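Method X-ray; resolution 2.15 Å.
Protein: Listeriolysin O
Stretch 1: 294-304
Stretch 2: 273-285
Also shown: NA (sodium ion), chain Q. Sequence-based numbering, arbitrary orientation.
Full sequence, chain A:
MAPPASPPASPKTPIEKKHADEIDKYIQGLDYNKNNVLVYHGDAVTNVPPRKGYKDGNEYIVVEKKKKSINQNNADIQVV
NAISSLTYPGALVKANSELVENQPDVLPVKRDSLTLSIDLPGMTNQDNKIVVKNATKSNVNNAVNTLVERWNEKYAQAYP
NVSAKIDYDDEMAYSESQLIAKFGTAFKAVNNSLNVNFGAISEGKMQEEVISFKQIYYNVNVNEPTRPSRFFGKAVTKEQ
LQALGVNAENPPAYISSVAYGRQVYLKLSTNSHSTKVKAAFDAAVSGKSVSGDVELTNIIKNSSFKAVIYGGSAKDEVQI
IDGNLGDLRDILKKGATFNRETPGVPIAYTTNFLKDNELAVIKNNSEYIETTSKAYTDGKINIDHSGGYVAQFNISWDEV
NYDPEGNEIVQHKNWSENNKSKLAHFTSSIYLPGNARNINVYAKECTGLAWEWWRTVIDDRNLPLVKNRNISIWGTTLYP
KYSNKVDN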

# COMPACT_ATOMS: atom_id res chain seq x y z
N VAL A 294 -0.63 -24.17 3.47
CA VAL A 294 0.81 -24.13 3.27
C VAL A 294 1.26 -23.24 2.10
O VAL A 294 2.45 -23.03 1.90
CB VAL A 294 1.39 -25.55 3.09
CG1 VAL A 294 2.79 -25.63 3.70
CG2 VAL A 294 0.47 -26.57 3.73
N GLU A 295 0.30 -22.72 1.34
CA GLU A 295 0.63 -21.79 0.26
C GLU A 295 0.89 -20.39 0.83
O GLU A 295 1.88 -19.75 0.48
CB GLU A 295 -0.49 -21.74 -0.77
CG GLU A 295 -1.79 -22.43 -0.34
CD GLU A 295 -2.57 -21.65 0.71
OE1 GLU A 295 -1.99 -21.30 1.76
OE2 GLU A 295 -3.77 -21.39 0.48
N LEU A 296 0.00 -19.94 1.70
CA LEU A 296 0.17 -18.67 2.39
C LEU A 296 1.32 -18.76 3.38
O LEU A 296 2.09 -17.82 3.55
CB LEU A 296 -1.12 -18.28 3.12
CG LEU A 296 -2.41 -18.20 2.30
CD1 LEU A 296 -3.58 -17.83 3.20
CD2 LEU A 296 -2.27 -17.20 1.17
N THR A 297 1.44 -19.92 4.02
CA THR A 297 2.48 -20.17 5.00
C THR A 297 3.86 -20.14 4.35
O THR A 297 4.84 -19.69 4.95
CB THR A 297 2.28 -21.52 5.72
OG1 THR A 297 0.94 -21.59 6.23
CG2 THR A 297 3.26 -21.67 6.88
N ASN A 298 3.94 -20.60 3.10
CA ASN A 298 5.20 -20.62 2.37
C ASN A 298 5.63 -19.23 1.93
O ASN A 298 6.80 -18.88 2.02
CB ASN A 298 5.11 -21.55 1.16
CG ASN A 298 6.46 -22.08 0.72
OD1 ASN A 298 7.16 -21.45 -0.06
ND2 ASN A 298 6.83 -23.25 1.23
N ILE A 299 4.67 -18.44 1.45
CA ILE A 299 4.94 -17.06 1.04
C ILE A 299 5.49 -16.26 2.22
O ILE A 299 6.50 -15.58 2.10
CB ILE A 299 3.68 -16.38 0.48
CG1 ILE A 299 3.24 -17.06 -0.81
CG2 ILE A 299 3.94 -14.90 0.23
CD1 ILE A 299 2.03 -16.41 -1.46
N ILE A 300 4.82 -16.38 3.37
CA ILE A 300 5.23 -15.69 4.59
C ILE A 300 6.63 -16.08 5.04
O ILE A 300 7.43 -15.23 5.44
CB ILE A 300 4.21 -15.92 5.73
CG1 ILE A 300 2.87 -15.27 5.38
CG2 ILE A 300 4.73 -15.37 7.05
CD1 ILE A 300 1.82 -15.39 6.45
N LYS A 301 6.93 -17.38 4.96
CA LYS A 301 8.25 -17.89 5.31
C LYS A 301 9.35 -17.26 4.46
O LYS A 301 10.46 -17.03 4.93
CB LYS A 301 8.28 -19.42 5.16
CG LYS A 301 9.62 -20.06 5.46
CD LYS A 301 10.01 -19.86 6.92
CE LYS A 301 11.40 -20.41 7.21
NZ LYS A 301 12.46 -19.66 6.47
N ASN A 302 9.02 -16.98 3.20
CA ASN A 302 9.98 -16.40 2.27
C ASN A 302 9.73 -14.92 1.99
O ASN A 302 10.09 -14.41 0.93
CB ASN A 302 9.99 -17.20 0.96
CG ASN A 302 10.11 -18.70 1.19
OD1 ASN A 302 11.20 -19.24 1.34
ND2 ASN A 302 8.97 -19.38 1.23
N SER A 303 9.10 -14.24 2.94
CA SER A 303 8.84 -12.81 2.82
C SER A 303 9.51 -12.05 3.96
O SER A 303 9.60 -12.55 5.08
CB SER A 303 7.34 -12.53 2.82
OG SER A 303 6.68 -13.22 1.77
N SER A 304 9.96 -10.83 3.66
CA SER A 304 10.60 -9.98 4.67
C SER A 304 9.81 -8.69 4.89
O SER A 304 8.88 -8.39 4.14
CB SER A 304 12.03 -9.66 4.25
OG SER A 304 12.05 -8.96 3.02
NA NA Q . -1.37 -6.34 3.77
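Stretch 2 (273-285) HSTKVKAAFDAAV

Ala-280 lies at the apolar centre of the contact. Its CB points toward stretch 1 and meets three side chains of helix 294-301: Ile-299 CG2 stands 3.8 Å from Ala-280 CB, Leu-296 CD2 is 4.0 Å from the same methyl, and Ile-300 CG1 is 4.3 Å from it. So small a residue lets the backbones come close, with the CA atoms of Leu-296 and Ala-280 only 4.9 Å apart. Stretch 2 is helical from Val-277 through Val-285, and its axis passes 8.9 Å from that of helix 294-301, crossing at -76°. Helices crossing so steeply touch over a compact patch.

Further along stretch 2, Ala-284 CB packs 3.7 Å from Ile-300 CD1, another short side chain receiving a long branched one. Toward the start of the helix, Val-277 CG2 lies 4.0 Å from Ile-299 CD1; both residues are apolar and buried, so their methyls exclude water. Phe-281 points its CA-to-CB bond away, yet its ring reaches back, bringing CE1 within 3.8 Å of Ser-303 OG, which sits at the ring edge.

At the polar margin, Lys-276 occupies the N-cap position; its backbone N donates to Ser-274 OG (3.1 Å), and that OG lies 3.6 Å from Ile-299 CD1. The long Lys-276 side chain runs along the edge of the contact, its CE 4.0 Å from Glu-295 OE2. No hydrogen bond joins the stretches.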

# COMPACT_ATOMS: atom_id res chain seq x y z
N HIS A 273 6.10 -15.45 -6.99
CA HIS A 273 5.33 -15.03 -8.14
C HIS A 273 3.86 -15.38 -7.95
O HIS A 273 3.05 -15.21 -8.86
CB HIS A 273 5.85 -15.70 -9.42
CG HIS A 273 7.30 -15.43 -9.69
ND1 HIS A 273 7.73 -14.46 -10.56
CD2 HIS A 273 8.42 -16.02 -9.20
CE1 HIS A 273 9.05 -14.45 -10.60
NE2 HIS A 273 9.49 -15.39 -9.78
N SER A 274 3.52 -15.86 -6.76
CA SER A 274 2.16 -16.30 -6.46
C SER A 274 1.13 -15.17 -6.54
O SER A 274 1.47 -13.99 -6.37
CB SER A 274 2.10 -16.96 -5.09
OG SER A 274 0.77 -17.32 -4.75
N THR A 275 -0.12 -15.53 -6.78
CA THR A 275 -1.21 -14.57 -6.87
C THR A 275 -1.90 -14.40 -5.52
O THR A 275 -2.91 -13.70 -5.41
CB THR A 275 -2.25 -14.99 -7.93
OG1 THR A 275 -3.23 -13.97 -8.08
CG2 THR A 275 -2.92 -16.29 -7.51
N LYS A 276 -1.35 -15.04 -4.49
CA LYS A 276 -1.93 -15.02 -3.16
C LYS A 276 -1.13 -14.17 -2.18
O LYS A 276 -1.41 -14.17 -0.98
CB LYS A 276 -2.06 -16.44 -2.60
CG LYS A 276 -3.24 -17.23 -3.15
CD LYS A 276 -3.31 -18.60 -2.49
CE LYS A 276 -4.65 -19.27 -2.74
NZ LYS A 276 -4.94 -19.43 -4.19
N VAL A 277 -0.13 -13.46 -2.69
CA VAL A 277 0.78 -12.67 -1.86
C VAL A 277 0.05 -11.64 -0.99
O VAL A 277 0.37 -11.49 0.19
CB VAL A 277 1.86 -11.98 -2.71
CG1 VAL A 277 2.72 -11.07 -1.86
CG2 VAL A 277 2.73 -13.03 -3.40
N LYS A 278 -0.93 -10.96 -1.57
CA LYS A 278 -1.74 -9.99 -0.83
C LYS A 278 -2.43 -10.64 0.36
O LYS A 278 -2.32 -10.16 1.49
CB LYS A 278 -2.78 -9.34 -1.75
CG LYS A 278 -3.62 -8.26 -1.09
CD LYS A 278 -2.80 -7.01 -0.80
CE LYS A 278 -3.68 -5.85 -0.34
NZ LYS A 278 -4.35 -6.12 0.97
N ALA A 279 -3.13 -11.74 0.11
CA ALA A 279 -3.83 -12.47 1.16
C ALA A 279 -2.85 -12.98 2.22
O ALA A 279 -3.16 -12.97 3.41
CB ALA A 279 -4.62 -13.63 0.57
N ALA A 280 -1.68 -13.42 1.77
CA ALA A 280 -0.63 -13.86 2.68
C ALA A 280 -0.16 -12.70 3.55
O ALA A 280 0.00 -12.84 4.76
CB ALA A 280 0.53 -14.44 1.90
N PHE A 281 0.07 -11.55 2.91
CA PHE A 281 0.48 -10.34 3.62
C PHE A 281 -0.59 -9.91 4.63
O PHE A 281 -0.27 -9.53 5.75
CB PHE A 281 0.74 -9.20 2.63
CG PHE A 281 2.07 -9.27 1.94
CD1 PHE A 281 3.01 -10.23 2.30
CD2 PHE A 281 2.39 -8.38 0.93
CE1 PHE A 281 4.24 -10.29 1.66
CE2 PHE A 281 3.62 -8.44 0.29
CZ PHE A 281 4.55 -9.39 0.66
N ASP A 282 -1.85 -9.99 4.22
CA ASP A 282 -2.97 -9.61 5.08
C ASP A 282 -3.02 -10.44 6.36
O ASP A 282 -3.34 -9.93 7.43
CB ASP A 282 -4.30 -9.73 4.33
CG ASP A 282 -4.40 -8.76 3.16
OD1 ASP A 282 -3.76 -7.69 3.21
OD2 ASP A 282 -5.12 -9.08 2.19
N ALA A 283 -2.70 -11.73 6.24
CA ALA A 283 -2.75 -12.65 7.37
C ALA A 283 -1.60 -12.41 8.35
O ALA A 283 -1.79 -12.47 9.57
CB ALA A 283 -2.74 -14.09 6.88
N ALA A 284 -0.42 -12.13 7.82
CA ALA A 284 0.76 -11.91 8.65
C ALA A 284 0.66 -10.61 9.45
O ALA A 284 1.40 -10.40 10.41
CB ALA A 284 2.01 -11.91 7.80
N VAL A 285 -0.26 -9.74 9.04
CA VAL A 285 -0.45 -8.46 9.70
C VAL A 285 -1.57 -8.51 10.75
O VAL A 285 -1.43 -7.94 11.84
CB VAL A 285 -0.77 -7.36 8.66
CG1 VAL A 285 -1.37 -6.13 9.32
CG2 VAL A 285 0.48 -6.99 7.88